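PDB 3BQY: putative TetR family transcriptional regulator from Streptomyces coelicolor A3, which probably binds DNA through an N-terminal helix-turn-helix domain and regulates transcription, most likely as a homodimeric repressor of the TetR family. Local coordinates for residues A5-T10 with Q30-Q35; L49-A54 with T101-P106; H56-V61 with A86-H91; D63-T68 with A78-A83; G71-R76 with G117-A122. One frame throughout, in Å; residues are numbered along the deposited sequence. Where two conformers were deposited one is given.

Contact 1 of 5, residues A5-T10 with Q30-Q35; sequences ARTVQT and QAMDVQ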
# COMPACT_ATOMS: atom_id res chain seq x y z
N ALA A 5 -26.22 -7.60 -6.37
CA ALA A 5 -25.43 -8.66 -5.72
C ALA A 5 -24.84 -9.66 -6.72
O ALA A 5 -23.67 -10.06 -6.59
CB ALA A 5 -26.28 -9.39 -4.68
N ARG A 6 -25.66 -10.04 -7.71
CA ARG A 6 -25.27 -10.98 -8.75
C ARG A 6 -24.24 -10.35 -9.69
O ARG A 6 -23.32 -11.04 -10.16
CB ARG A 6 -26.50 -11.44 -9.54
CG ARG A 6 -27.54 -12.14 -8.68
CD ARG A 6 -28.74 -12.59 -9.50
NE ARG A 6 -29.71 -13.31 -8.67
CZ ARG A 6 -30.93 -13.67 -9.07
NH1 ARG A 6 -31.36 -13.38 -10.29
NH2 ARG A 6 -31.73 -14.32 -8.23
N THR A 7 -24.41 -9.06 -9.96
CA THR A 7 -23.46 -8.29 -10.74
C THR A 7 -22.12 -8.22 -10.03
O THR A 7 -21.08 -8.41 -10.65
CB THR A 7 -23.98 -6.88 -11.03
OG1 THR A 7 -25.19 -7.01 -11.79
CG2 THR A 7 -22.99 -6.08 -11.85
N VAL A 8 -22.13 -7.97 -8.71
CA VAL A 8 -20.90 -7.94 -7.94
C VAL A 8 -20.18 -9.30 -7.97
O VAL A 8 -18.97 -9.37 -8.12
CB VAL A 8 -21.13 -7.49 -6.46
CG1 VAL A 8 -19.84 -7.69 -5.63
CG2 VAL A 8 -21.57 -6.01 -6.43
N GLN A 9 -20.95 -10.38 -7.84
CA GLN A 9 -20.37 -11.72 -7.86
C GLN A 9 -19.74 -12.03 -9.22
O GLN A 9 -18.64 -12.56 -9.29
CB GLN A 9 -21.42 -12.78 -7.50
CG GLN A 9 -20.81 -14.16 -7.27
CD GLN A 9 -19.67 -14.15 -6.24
OE1 GLN A 9 -19.90 -13.92 -5.05
NE2 GLN A 9 -18.44 -14.40 -6.70
N THR A 10 -20.45 -11.71 -10.29
CA THR A 10 -19.93 -11.91 -11.65
C THR A 10 -18.63 -11.12 -11.86
O THR A 10 -17.65 -11.64 -12.42
CB THR A 10 -21.00 -11.59 -12.70
OG1 THR A 10 -22.11 -12.47 -12.51
CG2 THR A 10 -20.45 -11.81 -14.13
N GLN A 30 -20.76 -8.34 -21.28
CA GLN A 30 -20.58 -9.51 -22.16
C GLN A 30 -20.72 -10.77 -21.29
O GLN A 30 -21.44 -11.69 -21.65
CB GLN A 30 -19.22 -9.49 -22.93
CG GLN A 30 -19.08 -8.38 -24.02
CD GLN A 30 -17.62 -7.99 -24.33
OE1 GLN A 30 -16.68 -8.64 -23.78
NE2 GLN A 30 -17.43 -6.89 -25.21
N ALA A 31 -20.07 -10.76 -20.12
CA ALA A 31 -20.12 -11.89 -19.18
C ALA A 31 -21.52 -12.26 -18.70
O ALA A 31 -21.81 -13.44 -18.51
CB ALA A 31 -19.21 -11.63 -17.97
N MSE A 32 -22.39 -11.27 -18.53
CA MSE A 32 -23.76 -11.51 -18.05
C MSE A 32 -24.81 -11.51 -19.16
O MSE A 32 -26.01 -11.59 -18.89
CB MSE A 32 -24.16 -10.45 -17.02
CG MSE A 32 -23.10 -10.18 -15.99
SE MSE A 32 -23.73 -8.88 -14.69
CE MSE A 32 -24.90 -10.09 -13.67
N ASP A 33 -24.35 -11.39 -20.41
CA ASP A 33 -25.24 -11.36 -21.57
C ASP A 33 -26.34 -10.29 -21.39
O ASP A 33 -27.53 -10.57 -21.53
CB ASP A 33 -25.83 -12.75 -21.84
CG ASP A 33 -26.31 -12.94 -23.27
OD1 ASP A 33 -26.71 -11.95 -23.94
OD2 ASP A 33 -26.30 -14.09 -23.75
N VAL A 34 -25.92 -9.07 -21.04
CA VAL A 34 -26.80 -7.90 -21.04
C VAL A 34 -26.14 -6.77 -21.84
O VAL A 34 -25.03 -6.96 -22.35
CB VAL A 34 -27.17 -7.43 -19.60
CG1 VAL A 34 -28.07 -8.45 -18.91
CG2 VAL A 34 -25.91 -7.13 -18.74
N GLN A 35 -26.82 -5.63 -21.98
CA GLN A 35 -26.23 -4.44 -22.60
C GLN A 35 -25.54 -3.65 -21.51
O GLN A 35 -26.02 -3.66 -20.38
CB GLN A 35 -27.33 -3.57 -23.20
CG GLN A 35 -28.14 -4.24 -24.28
CD GLN A 35 -27.46 -4.18 -25.64
OE1 GLN A 35 -27.84 -3.38 -26.50
NE2 GLN A 35 -26.46 -5.04 -25.85
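Met32, deposited as selenomethionine, reaches from the end of helix 25-32 to helix 4-18 and supplies nearly all of the close packing here. With CG anti to the carbonyl carbon and a bend at chi3 (76°), its chain crosses Thr7 at about a right angle and Thr10 obliquely. Thr10 turns its methyl to the base of that chain, CG2 of Thr10 lying 3.6 Å from CG of Met32. Farther out, the methyl CE of Met32 comes 3.6 Å from OG1 of Thr7, and the selenium lies near the same hydroxyl oxygen; the methyl of Thr7 stands farther off. Neither hydroxyl hydrogen-bonds across the contact, since both are engaged within their own helix end: OG1 of Thr7 bonds to the carbonyl of Asp3, and OG1 of Thr10 bonds to O of Arg6 at 3.0 Å, from above the carbonyl plane. Arg6 O thus accepts two hydrogen bonds, the other from Thr10 N.

The outer side is looser. Ala31 CB approaches Thr10 CG2 only to 4.0 Å, while the Arg6 side chain leads away into solvent. Past Met32 the chain leaves the helix in a Schellman motif, with Asp33 at positive phi, and turns toward helix 36-42. This turn falls within the predicted helix-turn-helix, so the contact sets the first helix of that motif against helix 4-18. Leu28 and Leu39 close the inner side around Thr7, and Val8, on another face of helix 4-18, packs on helix 46-57.

Contact 2 of 5, residues L49-A54 with T101-P106; sequences LLTAMA and THATGP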
# COMPACT_ATOMS: atom_id res chain seq x y z
N LEU A 49 -19.18 0.23 -8.86
CA LEU A 49 -19.03 -1.23 -8.86
C LEU A 49 -17.79 -1.66 -8.04
O LEU A 49 -17.90 -2.55 -7.19
CB LEU A 49 -18.93 -1.76 -10.30
CG LEU A 49 -18.55 -3.25 -10.44
CD1 LEU A 49 -19.69 -4.16 -9.92
CD2 LEU A 49 -18.19 -3.55 -11.89
N LEU A 50 -16.64 -1.05 -8.28
CA LEU A 50 -15.41 -1.38 -7.53
C LEU A 50 -15.59 -1.20 -6.03
O LEU A 50 -15.14 -2.04 -5.23
CB LEU A 50 -14.21 -0.58 -8.03
CG LEU A 50 -13.76 -0.98 -9.46
CD1 LEU A 50 -12.81 0.09 -9.99
CD2 LEU A 50 -13.13 -2.34 -9.50
N THR A 51 -16.26 -0.11 -5.65
CA THR A 51 -16.54 0.18 -4.25
C THR A 51 -17.40 -0.96 -3.64
O THR A 51 -17.10 -1.45 -2.55
CB THR A 51 -17.18 1.57 -4.12
OG1 THR A 51 -16.19 2.56 -4.48
CG2 THR A 51 -17.70 1.84 -2.71
N ALA A 52 -18.42 -1.39 -4.37
CA ALA A 52 -19.29 -2.48 -3.93
C ALA A 52 -18.54 -3.83 -3.81
O ALA A 52 -18.76 -4.59 -2.86
CB ALA A 52 -20.55 -2.60 -4.84
N MSE A 53 -17.63 -4.07 -4.76
CA MSE A 53 -16.75 -5.23 -4.72
C MSE A 53 -15.87 -5.24 -3.48
O MSE A 53 -15.79 -6.26 -2.78
CB MSE A 53 -15.91 -5.29 -6.00
CG MSE A 53 -16.74 -5.69 -7.25
SE MSE A 53 -15.77 -5.23 -8.89
CE MSE A 53 -14.47 -6.66 -8.78
N ALA A 54 -15.24 -4.11 -3.21
CA ALA A 54 -14.34 -3.97 -2.07
C ALA A 54 -15.13 -4.23 -0.76
O ALA A 54 -14.67 -4.95 0.12
CB ALA A 54 -13.72 -2.58 -2.06
N THR A 101 -10.83 2.26 -3.26
CA THR A 101 -12.30 2.39 -3.09
C THR A 101 -12.78 3.83 -2.78
O THR A 101 -12.03 4.59 -2.15
CB THR A 101 -12.85 1.44 -2.01
OG1 THR A 101 -14.29 1.47 -2.03
CG2 THR A 101 -12.40 1.88 -0.61
N HIS A 102 -14.01 4.19 -3.18
CA HIS A 102 -14.47 5.59 -3.05
C HIS A 102 -15.62 5.85 -2.07
O HIS A 102 -16.23 6.93 -2.07
CB HIS A 102 -14.76 6.22 -4.42
CG HIS A 102 -13.53 6.72 -5.11
ND1 HIS A 102 -12.69 5.89 -5.83
CD2 HIS A 102 -12.97 7.95 -5.16
CE1 HIS A 102 -11.69 6.59 -6.32
NE2 HIS A 102 -11.83 7.85 -5.92
N ALA A 103 -15.91 4.86 -1.26
CA ALA A 103 -16.82 4.99 -0.14
C ALA A 103 -16.27 4.07 0.94
O ALA A 103 -15.43 3.19 0.67
CB ALA A 103 -18.26 4.58 -0.51
N THR A 104 -16.72 4.30 2.17
CA THR A 104 -16.40 3.42 3.27
C THR A 104 -17.71 2.78 3.70
O THR A 104 -18.55 3.44 4.35
CB THR A 104 -15.79 4.21 4.45
OG1 THR A 104 -14.71 5.03 3.98
CG2 THR A 104 -15.26 3.24 5.48
N GLY A 105 -17.91 1.53 3.32
CA GLY A 105 -19.16 0.85 3.66
C GLY A 105 -19.16 0.25 5.06
O GLY A 105 -18.13 0.29 5.78
N PRO A 106 -20.30 -0.32 5.46
CA PRO A 106 -20.54 -0.94 6.76
C PRO A 106 -19.52 -2.02 7.13
O PRO A 106 -19.12 -2.09 8.28
CB PRO A 106 -21.93 -1.56 6.62
CG PRO A 106 -22.58 -0.84 5.52
CD PRO A 106 -21.51 -0.34 4.60
O HOH W 1 -15.97 0.26 -0.19
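The amide of His102 donates to OG1 of Thr51 over 3.0 Å in a nearly straight bond (164°), fastening the loop 101-106 to helix 46-57. Thr51 OG1 also bonds to Gln47 O one turn back, while Thr101 OG1 lies 3.3 Å from Thr51 OG1, at best a weak bond. A water ties the rest together: it donates to O of Thr51 and O of Ala103, and lies 2.8 Å from OG1 of Thr101. Helix 46-57 is the element that in TetR-family regulators runs from the DNA-binding domain to the C-terminal domain, so the loop touches it where signals are thought to pass in relatives. An alanine in place of Thr51 removes the acceptor of the His102 amide and the methyl that meets Ala103, and would probably loosen the loop on the helix. Around the polar centre the packing is light. Thr51, with CG2 anti to its backbone N (chi1 of OG1 -68°), points that methyl at CB of Ala103, 3.6 Å away. One turn on, Ala54 CB rests 4.1 Å from CB of Thr101. On its far side the loop meets the second subunit, where Thr104 OG1 bonds to Pro158 O of that subunit.

Contact 3 of 5, residues H56-V61 with A86-H91; sequences HMVDGV and AALLAH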
# COMPACT_ATOMS: atom_id res chain seq x y z
N HIS A 56 -17.92 -5.97 -0.38
CA HIS A 56 -18.23 -7.40 -0.33
C HIS A 56 -17.03 -8.29 0.06
O HIS A 56 -17.19 -9.26 0.84
CB HIS A 56 -18.80 -7.86 -1.66
CG HIS A 56 -19.31 -9.27 -1.62
ND1 HIS A 56 -18.61 -10.33 -2.16
CD2 HIS A 56 -20.43 -9.79 -1.08
CE1 HIS A 56 -19.30 -11.45 -1.97
NE2 HIS A 56 -20.40 -11.15 -1.31
N MSE A 57 -15.83 -7.97 -0.46
CA MSE A 57 -14.63 -8.74 -0.16
C MSE A 57 -14.36 -8.81 1.33
O MSE A 57 -13.86 -9.83 1.81
CB MSE A 57 -13.37 -8.11 -0.83
CG MSE A 57 -13.37 -8.25 -2.32
SE MSE A 57 -11.72 -7.33 -2.93
CE MSE A 57 -12.14 -7.43 -4.80
N VAL A 58 -14.66 -7.73 2.05
CA VAL A 58 -14.35 -7.67 3.49
C VAL A 58 -15.50 -8.06 4.41
O VAL A 58 -15.43 -7.85 5.63
CB VAL A 58 -13.70 -6.30 3.89
CG1 VAL A 58 -12.36 -6.13 3.13
CG2 VAL A 58 -14.61 -5.10 3.53
N ASP A 59 -16.57 -8.61 3.84
CA ASP A 59 -17.67 -9.17 4.62
C ASP A 59 -17.13 -10.13 5.68
O ASP A 59 -16.31 -11.00 5.38
CB ASP A 59 -18.61 -9.94 3.68
CG ASP A 59 -19.77 -10.55 4.41
OD1 ASP A 59 -20.49 -9.82 5.13
OD2 ASP A 59 -19.95 -11.78 4.26
N GLY A 60 -17.51 -9.95 6.93
CA GLY A 60 -17.04 -10.90 7.93
C GLY A 60 -15.66 -10.67 8.51
O GLY A 60 -15.33 -11.27 9.52
N VAL A 61 -14.85 -9.79 7.90
CA VAL A 61 -13.53 -9.47 8.46
C VAL A 61 -13.60 -9.03 9.93
O VAL A 61 -12.80 -9.50 10.74
CB VAL A 61 -12.76 -8.50 7.57
CG1 VAL A 61 -11.47 -8.04 8.22
CG2 VAL A 61 -12.44 -9.19 6.20
N ALA A 86 -6.26 -11.85 4.29
CA ALA A 86 -6.82 -13.05 3.68
C ALA A 86 -7.97 -12.69 2.74
O ALA A 86 -8.08 -13.26 1.65
CB ALA A 86 -7.28 -14.03 4.78
N ALA A 87 -8.81 -11.74 3.15
CA ALA A 87 -9.96 -11.33 2.35
C ALA A 87 -9.48 -10.69 1.05
O ALA A 87 -10.10 -10.88 0.01
CB ALA A 87 -10.85 -10.36 3.12
N LEU A 88 -8.38 -9.94 1.09
CA LEU A 88 -7.88 -9.32 -0.14
C LEU A 88 -7.14 -10.31 -1.03
O LEU A 88 -7.22 -10.21 -2.25
CB LEU A 88 -6.94 -8.15 0.20
CG LEU A 88 -7.57 -7.06 1.08
CD1 LEU A 88 -6.52 -5.94 1.29
CD2 LEU A 88 -8.90 -6.53 0.49
N LEU A 89 -6.42 -11.26 -0.42
CA LEU A 89 -5.72 -12.32 -1.18
C LEU A 89 -6.68 -13.30 -1.86
O LEU A 89 -6.29 -13.99 -2.80
CB LEU A 89 -4.77 -13.12 -0.25
CG LEU A 89 -3.49 -12.39 0.21
CD1 LEU A 89 -2.75 -13.31 1.16
CD2 LEU A 89 -2.61 -11.99 -0.97
N ALA A 90 -7.92 -13.35 -1.38
CA ALA A 90 -8.94 -14.28 -1.91
C ALA A 90 -9.35 -13.90 -3.34
O ALA A 90 -9.98 -14.70 -4.02
CB ALA A 90 -10.15 -14.36 -1.00
N HIS A 91 -9.00 -12.70 -3.77
CA HIS A 91 -9.34 -12.21 -5.12
C HIS A 91 -8.12 -11.66 -5.80
O HIS A 91 -7.34 -10.90 -5.19
CB HIS A 91 -10.41 -11.10 -5.01
CG HIS A 91 -11.60 -11.52 -4.21
ND1 HIS A 91 -12.67 -12.19 -4.76
CD2 HIS A 91 -11.86 -11.43 -2.88
CE1 HIS A 91 -13.54 -12.47 -3.81
NE2 HIS A 91 -13.08 -12.02 -2.66
O HOH W 2 -12.74 -11.86 0.24
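Met57, Ala87 and His91 make up most of this interface between the end of helix 46-57 and the end of helix 73-89. Met57, a selenomethionine, runs extended beyond CG and crosses His91 obliquely. Its CG lies 3.6 Å from CD2 of His91, and its selenium sits 4.7 Å from the ring centroid, 42° off the normal, a slanted sulfur-aromatic type of approach. The methyl CE of Met57 stays beside the ring, nearest CB and CG of His91, 4.1 Å from CB, while Leu12, Leu15 and Val97 close in round Met57.

Here the chain leaves helix 46-57 through a type II beta turn, Val58 to Val61, with Gly60 at positive phi (83°). As in TetR-family proteins generally, this is where the helix from the DNA-binding domain hands over to the C-terminal domain. The turn brings Val61 back to helix 73-89, where CG2 of Val61 touches CB of Ala87 at 3.7 Å.

Ala87 also meets the backbone: its CB is 3.3 Å from O of Met57. That carbonyl, with O of Ala87 and NE2 of His91, surrounds one water, which donates to both oxygens and lies in the imidazole plane 2.9 Å from NE2. An alanine in place of His91 takes away the ring and NE2, and would probably leave the water less firmly held and the Met57 chain less well packed. More loosely, Val58 CG1 faces CD2 of Leu88 at 4.4 Å, and Phe98 lies against both of these side chains.

Contact 4 of 5, residues D63-T68 with A78-A83; sequences DAAGAT and ARLARA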
# COMPACT_ATOMS: atom_id res chain seq x y z
N ASP A 63 -15.51 -9.79 12.24
CA ASP A 63 -15.81 -10.89 13.16
C ASP A 63 -14.60 -11.73 13.55
O ASP A 63 -14.66 -12.51 14.50
CB ASP A 63 -16.91 -11.76 12.57
CG ASP A 63 -18.21 -10.98 12.38
OD1 ASP A 63 -18.56 -10.17 13.27
OD2 ASP A 63 -18.86 -11.17 11.35
N ALA A 64 -13.48 -11.54 12.85
CA ALA A 64 -12.22 -12.22 13.18
C ALA A 64 -11.73 -11.92 14.60
O ALA A 64 -11.03 -12.74 15.19
CB ALA A 64 -11.13 -11.89 12.16
N ALA A 65 -12.11 -10.78 15.16
CA ALA A 65 -11.65 -10.40 16.50
C ALA A 65 -12.28 -11.28 17.58
O ALA A 65 -11.70 -11.46 18.67
CB ALA A 65 -11.98 -8.94 16.75
N GLY A 66 -13.46 -11.84 17.30
CA GLY A 66 -14.20 -12.65 18.25
C GLY A 66 -14.63 -11.78 19.41
O GLY A 66 -14.77 -10.57 19.25
N ALA A 67 -14.85 -12.40 20.57
CA ALA A 67 -15.24 -11.69 21.78
C ALA A 67 -14.01 -11.35 22.61
O ALA A 67 -12.95 -11.96 22.44
CB ALA A 67 -16.23 -12.56 22.61
N THR A 68 -14.15 -10.38 23.51
CA THR A 68 -13.12 -10.11 24.51
C THR A 68 -12.79 -11.44 25.22
O THR A 68 -13.68 -12.25 25.51
CB THR A 68 -13.61 -9.08 25.52
OG1 THR A 68 -13.96 -7.88 24.82
CG2 THR A 68 -12.55 -8.76 26.56
N ALA A 78 -4.14 -8.89 15.84
CA ALA A 78 -3.47 -9.68 14.80
C ALA A 78 -4.50 -10.44 13.95
O ALA A 78 -4.34 -10.53 12.74
CB ALA A 78 -2.46 -10.67 15.42
N ARG A 79 -5.52 -11.04 14.57
CA ARG A 79 -6.54 -11.79 13.80
C ARG A 79 -7.29 -10.89 12.83
O ARG A 79 -7.59 -11.30 11.72
CB ARG A 79 -7.55 -12.51 14.72
CG ARG A 79 -6.95 -13.75 15.39
CD ARG A 79 -8.03 -14.77 15.74
NE ARG A 79 -9.03 -14.16 16.62
CZ ARG A 79 -8.99 -14.19 17.95
NH1 ARG A 79 -8.00 -14.81 18.58
NH2 ARG A 79 -9.95 -13.58 18.64
N LEU A 80 -7.59 -9.67 13.25
CA LEU A 80 -8.24 -8.69 12.36
C LEU A 80 -7.37 -8.35 11.15
O LEU A 80 -7.88 -8.30 10.02
CB LEU A 80 -8.57 -7.41 13.12
CG LEU A 80 -9.79 -7.47 14.05
CD1 LEU A 80 -9.71 -6.27 14.96
CD2 LEU A 80 -11.12 -7.44 13.23
N ALA A 81 -6.09 -8.06 11.38
CA ALA A 81 -5.17 -7.75 10.29
C ALA A 81 -5.00 -8.95 9.37
O ALA A 81 -5.05 -8.81 8.15
CB ALA A 81 -3.79 -7.32 10.84
N ARG A 82 -4.81 -10.13 9.95
CA ARG A 82 -4.72 -11.34 9.12
C ARG A 82 -5.97 -11.60 8.27
O ARG A 82 -5.87 -12.03 7.12
CB ARG A 82 -4.53 -12.58 10.01
CG ARG A 82 -3.18 -12.73 10.57
CD ARG A 82 -3.05 -14.07 11.31
NE ARG A 82 -1.93 -13.92 12.21
CZ ARG A 82 -1.98 -14.00 13.52
NH1 ARG A 82 -3.12 -14.31 14.14
NH2 ARG A 82 -0.86 -13.85 14.20
N ALA A 83 -7.14 -11.39 8.85
CA ALA A 83 -8.39 -11.62 8.15
C ALA A 83 -8.54 -10.61 7.03
O ALA A 83 -9.03 -10.96 5.96
CB ALA A 83 -9.60 -11.53 9.10
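The connection between helix 46-57 and helix 73-89 doubles back along the second of these helices, and the end of a short 3-10 segment, residues 63-65, forms the surface that touches it. Arg79 secures the polar side. Its CG stands anti to the carbonyl carbon, and the bend at chi3 (-58°) brings the guanidinium edge-on to the carbonyls at the end of the 3-10 segment. NE donates to O of Ala64 at 2.8 Å in an almost straight bond (171°), the oxygen lying in the guanidinium plane and the donor nearly along the C=O axis. NH2 of Arg79 reaches O of Ala65 at 2.7 Å, but this second bond is bent and weak; NH2 also bonds to Asp70 O. Ala65 O has a further donor in Arg76 NE, so two arginines from successive turns of the helix serve these carbonyls.

Beside these bonds the packing is apolar, two alanines and a leucine. The small side chains of Ala64 and Ala83 allow the backbones to come near, and their CB atoms meet at 3.4 Å, tighter than usual carbon contact. Ala65 CB sits against the branch of Leu80, 3.8 Å from CG, and Phe111 and Leu115 of helix 106-121 also pack on Leu80. Gly66, at positive phi, then turns the chain away.

The Arg79 bonds are this protein's own way of holding a connection that leads into the all-helical ligand-binding and dimerisation domain characteristic of TetR-family regulators.

Contact 5 of 5, residues G71-R76 with G117-A122; sequences GDWSER and GVLREA. With PO4 (phosphate ion), chain B.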
# COMPACT_ATOMS: atom_id res chain seq x y z
N GLY A 71 -8.26 -14.62 23.21
CA GLY A 71 -6.92 -14.10 23.02
C GLY A 71 -6.84 -12.71 23.66
O GLY A 71 -7.86 -12.07 23.92
N ASP A 72 -5.63 -12.25 23.93
CA ASP A 72 -5.41 -10.91 24.48
C ASP A 72 -5.59 -9.87 23.35
O ASP A 72 -5.83 -10.25 22.21
CB ASP A 72 -3.99 -10.83 25.08
CG ASP A 72 -2.92 -10.67 23.99
OD1 ASP A 72 -3.04 -11.33 22.95
OD2 ASP A 72 -2.02 -9.82 24.15
N TRP A 73 -5.45 -8.58 23.66
CA TRP A 73 -5.69 -7.54 22.67
C TRP A 73 -4.75 -7.70 21.44
O TRP A 73 -5.15 -7.38 20.30
CB TRP A 73 -5.52 -6.14 23.30
CG TRP A 73 -4.12 -5.88 23.78
CD1 TRP A 73 -3.61 -6.11 25.04
CD2 TRP A 73 -3.04 -5.37 22.99
NE1 TRP A 73 -2.26 -5.74 25.08
CE2 TRP A 73 -1.89 -5.30 23.83
CE3 TRP A 73 -2.92 -4.95 21.64
CZ2 TRP A 73 -0.65 -4.85 23.37
CZ3 TRP A 73 -1.68 -4.50 21.18
CH2 TRP A 73 -0.55 -4.47 22.05
N SER A 74 -3.50 -8.13 21.66
CA SER A 74 -2.54 -8.23 20.55
C SER A 74 -2.93 -9.38 19.62
O SER A 74 -2.84 -9.23 18.38
CB SER A 74 -1.08 -8.36 21.03
OG SER A 74 -0.90 -9.56 21.76
N GLU A 75 -3.38 -10.50 20.18
CA GLU A 75 -3.87 -11.61 19.37
C GLU A 75 -5.14 -11.23 18.61
O GLU A 75 -5.28 -11.54 17.43
CB GLU A 75 -4.15 -12.87 20.21
CG GLU A 75 -4.38 -14.12 19.35
CD GLU A 75 -3.30 -14.29 18.29
OE1 GLU A 75 -2.11 -14.28 18.67
OE2 GLU A 75 -3.63 -14.38 17.08
N ARG A 76 -6.06 -10.51 19.25
CA ARG A 76 -7.29 -10.14 18.52
C ARG A 76 -6.99 -9.11 17.41
O ARG A 76 -7.59 -9.15 16.33
CB ARG A 76 -8.36 -9.63 19.49
CG ARG A 76 -8.78 -10.74 20.47
CD ARG A 76 -9.72 -10.18 21.54
NE ARG A 76 -11.02 -9.81 20.95
CZ ARG A 76 -11.76 -8.76 21.30
NH1 ARG A 76 -11.34 -7.88 22.20
NH2 ARG A 76 -12.95 -8.58 20.72
N GLY A 117 -11.76 -0.38 18.85
CA GLY A 117 -12.38 -0.85 20.10
C GLY A 117 -11.52 -1.84 20.87
O GLY A 117 -11.40 -1.77 22.09
N VAL A 118 -10.92 -2.78 20.17
CA VAL A 118 -10.03 -3.75 20.84
C VAL A 118 -8.93 -3.01 21.61
O VAL A 118 -8.65 -3.32 22.76
CB VAL A 118 -9.43 -4.72 19.78
CG1 VAL A 118 -8.23 -5.50 20.36
CG2 VAL A 118 -10.53 -5.69 19.31
N LEU A 119 -8.30 -2.04 20.95
CA LEU A 119 -7.20 -1.26 21.57
C LEU A 119 -7.70 -0.37 22.70
O LEU A 119 -7.11 -0.37 23.80
CB LEU A 119 -6.46 -0.43 20.50
CG LEU A 119 -5.85 -1.37 19.44
CD1 LEU A 119 -5.16 -0.51 18.32
CD2 LEU A 119 -4.82 -2.36 20.05
N ARG A 120 -8.76 0.39 22.46
CA ARG A 120 -9.28 1.24 23.55
C ARG A 120 -9.64 0.41 24.79
O ARG A 120 -9.34 0.79 25.92
CB ARG A 120 -10.49 2.06 23.08
CG ARG A 120 -10.12 3.15 22.02
CD ARG A 120 -11.37 3.95 21.60
NE ARG A 120 -11.69 5.02 22.55
CZ ARG A 120 -12.90 5.27 23.06
NH1 ARG A 120 -13.95 4.53 22.71
NH2 ARG A 120 -13.07 6.31 23.89
N GLU A 121 -10.32 -0.73 24.58
CA GLU A 121 -10.75 -1.59 25.70
C GLU A 121 -9.60 -2.28 26.40
O GLU A 121 -9.76 -2.76 27.53
CB GLU A 121 -11.77 -2.62 25.20
CG GLU A 121 -13.07 -1.88 24.81
CD GLU A 121 -14.09 -2.74 24.11
OE1 GLU A 121 -13.89 -3.97 24.03
OE2 GLU A 121 -15.09 -2.16 23.62
N ALA A 122 -8.43 -2.27 25.76
CA ALA A 122 -7.21 -2.85 26.34
C ALA A 122 -6.33 -1.78 27.00
O ALA A 122 -5.24 -2.09 27.48
CB ALA A 122 -6.42 -3.58 25.27
P PO4 B . -2.72 -7.09 28.64
O1 PO4 B . -1.54 -6.91 27.71
O2 PO4 B . -3.47 -8.36 28.28
O3 PO4 B . -2.19 -7.15 30.07
O4 PO4 B . -3.67 -5.90 28.55
O HOH W 3 -13.61 -5.67 21.68
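Trp73, in the first turn of helix 73-89, and Arg76, one turn later, present their flat groups differently to helix 106-121. The indole of Trp73 starts from the crowded rotamer, CG between the backbone N and carbonyl carbon (chi1 64°), and meets its neighbours at a slant. Leu119 CD2 lies 3.6 Å from CE3 of Trp73, and Ala122 CB presses to 3.4 Å on CB of Trp73. Arg76 instead lays one face of its guanidinium over Val118, with CG2 of Val118 3.7 Å from NH1. The other methyl, CG1 of Val118, rests 3.6 Å from O of Trp73. In the guanidinium plane a water takes a bond from NH2 of Arg76 and donates to OE1 of Glu121; NE and NH2 also serve the preceding connection. Asp72 is the N-cap: OD1 accepts from N of Glu75 at 2.9 Å, and OD2 receives OG of Ser74 on its syn lone pair. NE1 of Trp73 donates to O1 of a phosphate at 3.0 Å. That ion, probably from the crystallisation liquor, also bonds to Arg207, consistent with a locally positive corner able to hold an anion in the crystal. Arg76 NH1 and Glu121 OE1 are 5.0 Å apart, and the water between them probably relays their attraction.

How the contacts relate
Contact 3, near the centre of the chain, is buried; contact 1 is a surface contact, and contacts 2, 4 and 5 are partly buried. Helix 46-57 serves contacts 2 and 3, helix 73-89 serves contacts 3, 4 and 5, so the two helices, successive in the chain, link four of the contacts between the DNA-binding end and the far end, with the centres of contacts 1 and 5 about 40 Å apart. Contact 1 joins its segments by packing alone, contacts 2 and 3 each enclose a water of their own, and contacts 4 and 5 bring in arginines. Contacts 4 and 5 also join directly, through a salt bridge between Arg82 and Glu75. Only contacts 2 and 5 touch the second subunit.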